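Local coordinates for protein Asp/Glu-specific dipeptidyl-peptidase (Flavobacterium psychrophilum, PDB 5JXF) that cleaves dipeptides from the N-terminus of oligopeptides as a serine peptidase of the S46 family, with strict specificity for aspartate or glutamate at the P1 position, at residues 306-320 and 338-352. Sequence-based numbering, arbitrary orientation.
Sequences NPAKIEIREAALKVQ and YAGVANYWKKWIGES. With ARG (arginine), chain E.
In a helical hairpin of the S46 dipeptidyl-peptidase, consecutive helices 295-325 and 328-357 pack through 306-320 and 338-352, whose segment axes approach to 9.3 Å with N-to-C directions 141° apart; W348 and L317 are reciprocal knobs into holes. The W348 indole fits among N306, K309, I310 and R313. K309, bent at chi3 (-68°), lays CE and NZ over the six-membered ring, NZ 3.9 Å from its centroid in a cation-pi contact. R313, extended from CG to NE, turns one guanidinium face to the CZ3-CH2 edge of W348, the planes 71° apart; NH1 donates to V341 O (2.9 Å), which W345 N also bonds, and NE pairs with E410 of helix 386-415. A leucine here, with neither NE nor NH1, would probably leave E410 without its charge mate and V341 O without its side-chain donor. L317 pushes CD2 over the Y338 ring face and tightly against V341 CG1, while CD1 rests against W345 CB (3.8 Å). The outward side of 338-352 lines the substrate pocket, where N343 OD1 accepts from the bound arginine's amino nitrogen and A339 O takes a weak bond from its NH2. At the far end N306 ND2 bonds E351 OE1, on its anti lone pair, and S352 OG at 2.8 Å.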
loop_
_atom_site.group_PDB
_atom_site.type_symbol
_atom_site.label_atom_id
_atom_site.label_comp_id
_atom_site.label_asym_id
_atom_site.label_seq_id
_atom_site.Cartn_x
_atom_site.Cartn_y
_atom_site.Cartn_z
ATOM N N ASN A 306 15.667 -16.419 -10.085
ATOM C CA ASN A 306 14.595 -15.429 -10.027
ATOM C C ASN A 306 15.013 -14.003 -10.425
ATOM O O ASN A 306 14.320 -13.367 -11.224
ATOM C CB ASN A 306 13.961 -15.401 -8.631
ATOM C CG ASN A 306 12.810 -16.380 -8.495
ATOM O OD1 ASN A 306 12.637 -17.267 -9.333
ATOM N ND2 ASN A 306 12.008 -16.217 -7.447
ATOM N N PRO A 307 16.134 -13.493 -9.874
ATOM C CA PRO A 307 16.491 -12.117 -10.250
ATOM C C PRO A 307 16.710 -11.954 -11.756
ATOM O O PRO A 307 16.275 -10.956 -12.335
ATOM C CB PRO A 307 17.805 -11.869 -9.492
ATOM C CG PRO A 307 17.814 -12.854 -8.387
ATOM C CD PRO A 307 17.079 -14.056 -8.892
ATOM N N ALA A 308 17.379 -12.927 -12.372
ATOM C CA ALA A 308 17.585 -12.915 -13.817
ATOM C C ALA A 308 16.258 -12.802 -14.580
ATOM O O ALA A 308 16.043 -11.844 -15.330
ATOM C CB ALA A 308 18.349 -14.170 -14.257
ATOM N N LYS A 309 15.373 -13.777 -14.367
ATOM C CA LYS A 309 14.077 -13.840 -15.047
ATOM C C LYS A 309 13.184 -12.633 -14.741
ATOM O O LYS A 309 12.444 -12.162 -15.606
ATOM C CB LYS A 309 13.350 -15.131 -14.665
ATOM C CG LYS A 309 14.001 -16.389 -15.220
ATOM C CD LYS A 309 13.084 -17.589 -15.079
ATOM C CE LYS A 309 12.907 -17.974 -13.619
ATOM N NZ LYS A 309 12.101 -19.227 -13.472
ATOM N N ILE A 310 13.249 -12.140 -13.512
ATOM C CA ILE A 310 12.528 -10.931 -13.145
ATOM C C ILE A 310 12.978 -9.724 -13.985
ATOM O O ILE A 310 12.154 -9.040 -14.609
ATOM C CB ILE A 310 12.707 -10.627 -11.646
ATOM C CG1 ILE A 310 11.870 -11.616 -10.827
ATOM C CG2 ILE A 310 12.303 -9.193 -11.337
ATOM C CD1 ILE A 310 12.260 -11.685 -9.366
ATOM N N GLU A 311 14.281 -9.484 -14.022
ATOM C CA GLU A 311 14.828 -8.364 -14.793
ATOM C C GLU A 311 14.478 -8.472 -16.275
ATOM O O GLU A 311 14.138 -7.476 -16.916
ATOM C CB GLU A 311 16.349 -8.279 -14.622
ATOM C CG GLU A 311 16.817 -7.001 -13.957
ATOM C CD GLU A 311 18.334 -6.852 -13.964
ATOM O OE1 GLU A 311 18.894 -6.456 -15.010
ATOM O OE2 GLU A 311 18.972 -7.125 -12.923
ATOM N N ILE A 312 14.543 -9.687 -16.815
ATOM C CA ILE A 312 14.228 -9.893 -18.225
ATOM C C ILE A 312 12.764 -9.598 -18.531
ATOM O O ILE A 312 12.474 -8.871 -19.474
ATOM C CB ILE A 312 14.552 -11.319 -18.685
ATOM C CG1 ILE A 312 16.047 -11.579 -18.573
ATOM C CG2 ILE A 312 14.101 -11.535 -20.129
ATOM C CD1 ILE A 312 16.407 -12.983 -18.988
ATOM N N ARG A 313 11.843 -10.151 -17.747
ATOM C CA ARG A 313 10.413 -9.932 -17.992
ATOM C C ARG A 313 10.002 -8.468 -17.765
ATOM O O ARG A 313 9.126 -7.942 -18.454
ATOM C CB ARG A 313 9.563 -10.854 -17.108
ATOM C CG ARG A 313 9.618 -12.322 -17.546
ATOM C CD ARG A 313 8.682 -13.229 -16.759
ATOM N NE ARG A 313 8.774 -14.607 -17.245
ATOM C CZ ARG A 313 7.732 -15.413 -17.436
ATOM N NH1 ARG A 313 6.500 -14.981 -17.170
ATOM N NH2 ARG A 313 7.920 -16.657 -17.881
ATOM N N GLU A 314 10.637 -7.812 -16.803
ATOM C CA GLU A 314 10.299 -6.419 -16.508
ATOM C C GLU A 314 10.545 -5.519 -17.721
ATOM O O GLU A 314 9.712 -4.685 -18.072
ATOM C CB GLU A 314 11.097 -5.911 -15.301
ATOM C CG GLU A 314 10.681 -4.530 -14.819
ATOM C CD GLU A 314 11.285 -3.419 -15.656
ATOM O OE1 GLU A 314 12.402 -3.616 -16.189
ATOM O OE2 GLU A 314 10.628 -2.364 -15.802
ATOM N N ALA A 315 11.700 -5.687 -18.354
ATOM C CA ALA A 315 12.027 -4.910 -19.539
ATOM C C ALA A 315 11.022 -5.201 -20.663
ATOM O O ALA A 315 10.524 -4.275 -21.302
ATOM C CB ALA A 315 13.442 -5.202 -19.984
ATOM N N ALA A 316 10.706 -6.481 -20.885
ATOM C CA ALA A 316 9.727 -6.869 -21.908
ATOM C C ALA A 316 8.347 -6.259 -21.670
ATOM O O ALA A 316 7.722 -5.716 -22.589
ATOM C CB ALA A 316 9.601 -8.394 -21.982
ATOM N N LEU A 317 7.868 -6.371 -20.436
ATOM C CA LEU A 317 6.548 -5.878 -20.081
ATOM C C LEU A 317 6.456 -4.356 -20.180
ATOM O O LEU A 317 5.431 -3.826 -20.614
ATOM C CB LEU A 317 6.173 -6.342 -18.671
ATOM C CG LEU A 317 5.954 -7.850 -18.478
ATOM C CD1 LEU A 317 5.933 -8.190 -17.004
ATOM C CD2 LEU A 317 4.669 -8.310 -19.154
ATOM N N LYS A 318 7.513 -3.652 -19.783
ATOM C CA LYS A 318 7.478 -2.187 -19.819
ATOM C C LYS A 318 7.247 -1.733 -21.257
ATOM O O LYS A 318 6.379 -0.895 -21.525
ATOM C CB LYS A 318 8.758 -1.579 -19.246
ATOM N N VAL A 319 7.985 -2.339 -22.184
ATOM C CA VAL A 319 7.826 -2.046 -23.606
ATOM C C VAL A 319 6.405 -2.327 -24.075
ATOM O O VAL A 319 5.786 -1.504 -24.751
ATOM C CB VAL A 319 8.807 -2.855 -24.474
ATOM C CG1 VAL A 319 8.479 -2.676 -25.955
ATOM C CG2 VAL A 319 10.249 -2.431 -24.183
ATOM N N GLN A 320 5.877 -3.481 -23.689
ATOM C CA GLN A 320 4.567 -3.894 -24.154
ATOM C C GLN A 320 3.458 -3.027 -23.565
ATOM O O GLN A 320 2.555 -2.602 -24.288
ATOM C CB GLN A 320 4.334 -5.375 -23.826
ATOM C CG GLN A 320 5.142 -6.285 -24.719
ATOM C CD GLN A 320 5.187 -7.707 -24.227
ATOM O OE1 GLN A 320 4.219 -8.216 -23.658
ATOM N NE2 GLN A 320 6.323 -8.352 -24.423
ATOM N N TYR A 338 0.540 -10.770 -22.694
ATOM C CA TYR A 338 1.052 -9.898 -21.629
ATOM C C TYR A 338 0.715 -10.446 -20.236
ATOM O O TYR A 338 1.596 -10.556 -19.381
ATOM C CB TYR A 338 0.503 -8.472 -21.778
ATOM C CG TYR A 338 1.002 -7.498 -20.726
ATOM C CD1 TYR A 338 0.374 -7.393 -19.489
ATOM C CD2 TYR A 338 2.097 -6.678 -20.974
ATOM C CE1 TYR A 338 0.823 -6.499 -18.532
ATOM C CE2 TYR A 338 2.556 -5.775 -20.017
ATOM C CZ TYR A 338 1.920 -5.700 -18.799
ATOM O OH TYR A 338 2.364 -4.815 -17.848
ATOM N N ALA A 339 -0.555 -10.787 -20.015
ATOM C CA ALA A 339 -1.018 -11.285 -18.715
ATOM C C ALA A 339 -0.260 -12.534 -18.234
ATOM O O ALA A 339 0.066 -12.653 -17.050
ATOM C CB ALA A 339 -2.511 -11.579 -18.776
ATOM N N GLY A 340 -0.002 -13.470 -19.145
ATOM C CA GLY A 340 0.775 -14.649 -18.810
ATOM C C GLY A 340 2.155 -14.303 -18.289
ATOM O O GLY A 340 2.531 -14.715 -17.191
ATOM N N VAL A 341 2.897 -13.537 -19.084
ATOM C CA VAL A 341 4.237 -13.070 -18.727
ATOM C C VAL A 341 4.254 -12.284 -17.421
ATOM O O VAL A 341 5.085 -12.546 -16.546
ATOM C CB VAL A 341 4.840 -12.193 -19.852
ATOM C CG1 VAL A 341 6.088 -11.465 -19.369
ATOM C CG2 VAL A 341 5.166 -13.057 -21.072
ATOM N N ALA A 342 3.322 -11.338 -17.300
ATOM C CA ALA A 342 3.226 -10.434 -16.146
ATOM C C ALA A 342 2.940 -11.162 -14.829
ATOM O O ALA A 342 3.469 -10.810 -13.779
ATOM C CB ALA A 342 2.142 -9.374 -16.406
ATOM N N ASN A 343 2.101 -12.182 -14.899
ATOM C CA ASN A 343 1.706 -12.961 -13.736
ATOM C C ASN A 343 2.879 -13.612 -13.004
ATOM O O ASN A 343 2.987 -13.517 -11.782
ATOM C CB ASN A 343 0.709 -14.042 -14.157
ATOM C CG ASN A 343 0.054 -14.706 -12.973
ATOM O OD1 ASN A 343 -0.399 -14.034 -12.037
ATOM N ND2 ASN A 343 0.007 -16.038 -12.994
ATOM N N TYR A 344 3.759 -14.280 -13.748
ATOM C CA TYR A 344 4.941 -14.885 -13.137
ATOM C C TYR A 344 6.024 -13.855 -12.773
ATOM O O TYR A 344 6.763 -14.041 -11.804
ATOM C CB TYR A 344 5.517 -15.962 -14.061
ATOM C CG TYR A 344 4.683 -17.213 -14.016
ATOM C CD1 TYR A 344 4.750 -18.063 -12.923
ATOM C CD2 TYR A 344 3.788 -17.510 -15.026
ATOM C CE1 TYR A 344 3.982 -19.203 -12.848
ATOM C CE2 TYR A 344 3.005 -18.659 -14.962
ATOM C CZ TYR A 344 3.114 -19.501 -13.867
ATOM O OH TYR A 344 2.352 -20.641 -13.779
ATOM N N TRP A 345 6.113 -12.776 -13.545
ATOM C CA TRP A 345 7.047 -11.700 -13.223
ATOM C C TRP A 345 6.784 -11.186 -11.816
ATOM O O TRP A 345 7.704 -11.046 -11.003
ATOM C CB TRP A 345 6.937 -10.551 -14.218
ATOM C CG TRP A 345 7.500 -9.267 -13.670
ATOM C CD1 TRP A 345 8.827 -8.926 -13.554
ATOM C CD2 TRP A 345 6.756 -8.152 -13.143
ATOM N NE1 TRP A 345 8.946 -7.671 -12.992
ATOM C CE2 TRP A 345 7.693 -7.175 -12.735
ATOM C CE3 TRP A 345 5.391 -7.886 -12.982
ATOM C CZ2 TRP A 345 7.307 -5.952 -12.173
ATOM C CZ3 TRP A 345 5.009 -6.668 -12.428
ATOM C CH2 TRP A 345 5.964 -5.718 -12.030
ATOM N N LYS A 346 5.518 -10.927 -11.523
ATOM C CA LYS A 346 5.185 -10.452 -10.195
ATOM C C LYS A 346 5.249 -11.575 -9.173
ATOM O O LYS A 346 5.671 -11.330 -8.043
ATOM C CB LYS A 346 3.806 -9.801 -10.159
ATOM C CG LYS A 346 3.569 -9.002 -8.880
ATOM C CD LYS A 346 2.201 -8.357 -8.866
ATOM C CE LYS A 346 2.092 -7.260 -7.769
ATOM N NZ LYS A 346 0.640 -6.807 -7.629
ATOM N N LYS A 347 4.843 -12.798 -9.559
ATOM C CA LYS A 347 4.900 -13.927 -8.628
ATOM C C LYS A 347 6.308 -14.068 -8.067
ATOM O O LYS A 347 6.507 -14.253 -6.859
ATOM C CB LYS A 347 4.475 -15.268 -9.294
ATOM C CG LYS A 347 4.476 -16.428 -8.307
ATOM C CD LYS A 347 4.598 -17.793 -8.988
ATOM C CE LYS A 347 4.810 -18.906 -7.968
ATOM N NZ LYS A 347 4.652 -20.243 -8.591
ATOM N N TRP A 348 7.283 -13.982 -8.965
ATOM C CA TRP A 348 8.667 -14.250 -8.617
ATOM C C TRP A 348 9.208 -13.165 -7.677
ATOM O O TRP A 348 10.009 -13.450 -6.785
ATOM C CB TRP A 348 9.510 -14.373 -9.887
ATOM C CG TRP A 348 9.200 -15.664 -10.659
ATOM C CD1 TRP A 348 8.709 -16.823 -10.140
ATOM C CD2 TRP A 348 9.358 -15.892 -12.067
ATOM N NE1 TRP A 348 8.552 -17.760 -11.133
ATOM C CE2 TRP A 348 8.946 -17.214 -12.325
ATOM C CE3 TRP A 348 9.805 -15.105 -13.132
ATOM C CZ2 TRP A 348 8.970 -17.767 -13.600
ATOM C CZ3 TRP A 348 9.830 -15.658 -14.396
ATOM C CH2 TRP A 348 9.420 -16.975 -14.619
ATOM N N ILE A 349 8.749 -11.932 -7.866
ATOM C CA ILE A 349 9.101 -10.849 -6.943
ATOM C C ILE A 349 8.640 -11.230 -5.531
ATOM O O ILE A 349 9.458 -11.303 -4.608
ATOM C CB ILE A 349 8.493 -9.513 -7.411
ATOM C CG1 ILE A 349 9.189 -9.073 -8.703
ATOM C CG2 ILE A 349 8.560 -8.425 -6.315
ATOM C CD1 ILE A 349 8.528 -7.920 -9.416
ATOM N N GLY A 350 7.353 -11.557 -5.392
ATOM C CA GLY A 350 6.798 -11.982 -4.117
ATOM C C GLY A 350 7.443 -13.217 -3.526
ATOM O O GLY A 350 7.666 -13.301 -2.321
ATOM N N GLU A 351 7.736 -14.188 -4.385
ATOM C CA GLU A 351 8.314 -15.434 -3.934
ATOM C C GLU A 351 9.707 -15.206 -3.352
ATOM O O GLU A 351 10.020 -15.691 -2.264
ATOM C CB GLU A 351 8.367 -16.436 -5.088
ATOM C CG GLU A 351 9.062 -17.723 -4.735
ATOM C CD GLU A 351 9.072 -18.724 -5.897
ATOM O OE1 GLU A 351 9.814 -18.503 -6.891
ATOM O OE2 GLU A 351 8.302 -19.712 -5.818
ATOM N N SER A 352 10.541 -14.468 -4.079
ATOM C CA SER A 352 11.868 -14.127 -3.579
ATOM C C SER A 352 11.759 -13.279 -2.306
ATOM O O SER A 352 12.549 -13.446 -1.372
ATOM C CB SER A 352 12.682 -13.386 -4.648
ATOM O OG SER A 352 12.919 -14.218 -5.774
HETATM N N ARG E . -2.513 -14.342 -10.203
HETATM C CA ARG E . -3.454 -15.233 -10.867
HETATM C C ARG E . -2.839 -16.636 -10.920
HETATM O O ARG E . -1.744 -16.810 -11.446
HETATM C CB ARG E . -3.795 -14.719 -12.271
HETATM C CG ARG E . -4.543 -13.376 -12.292
HETATM C CD ARG E . -4.766 -12.874 -13.721
HETATM N NE ARG E . -3.506 -12.704 -14.438
HETATM C CZ ARG E . -2.811 -11.564 -14.480
HETATM N NH1 ARG E . -3.261 -10.478 -13.852
HETATM N NH2 ARG E . -1.665 -11.503 -15.158
#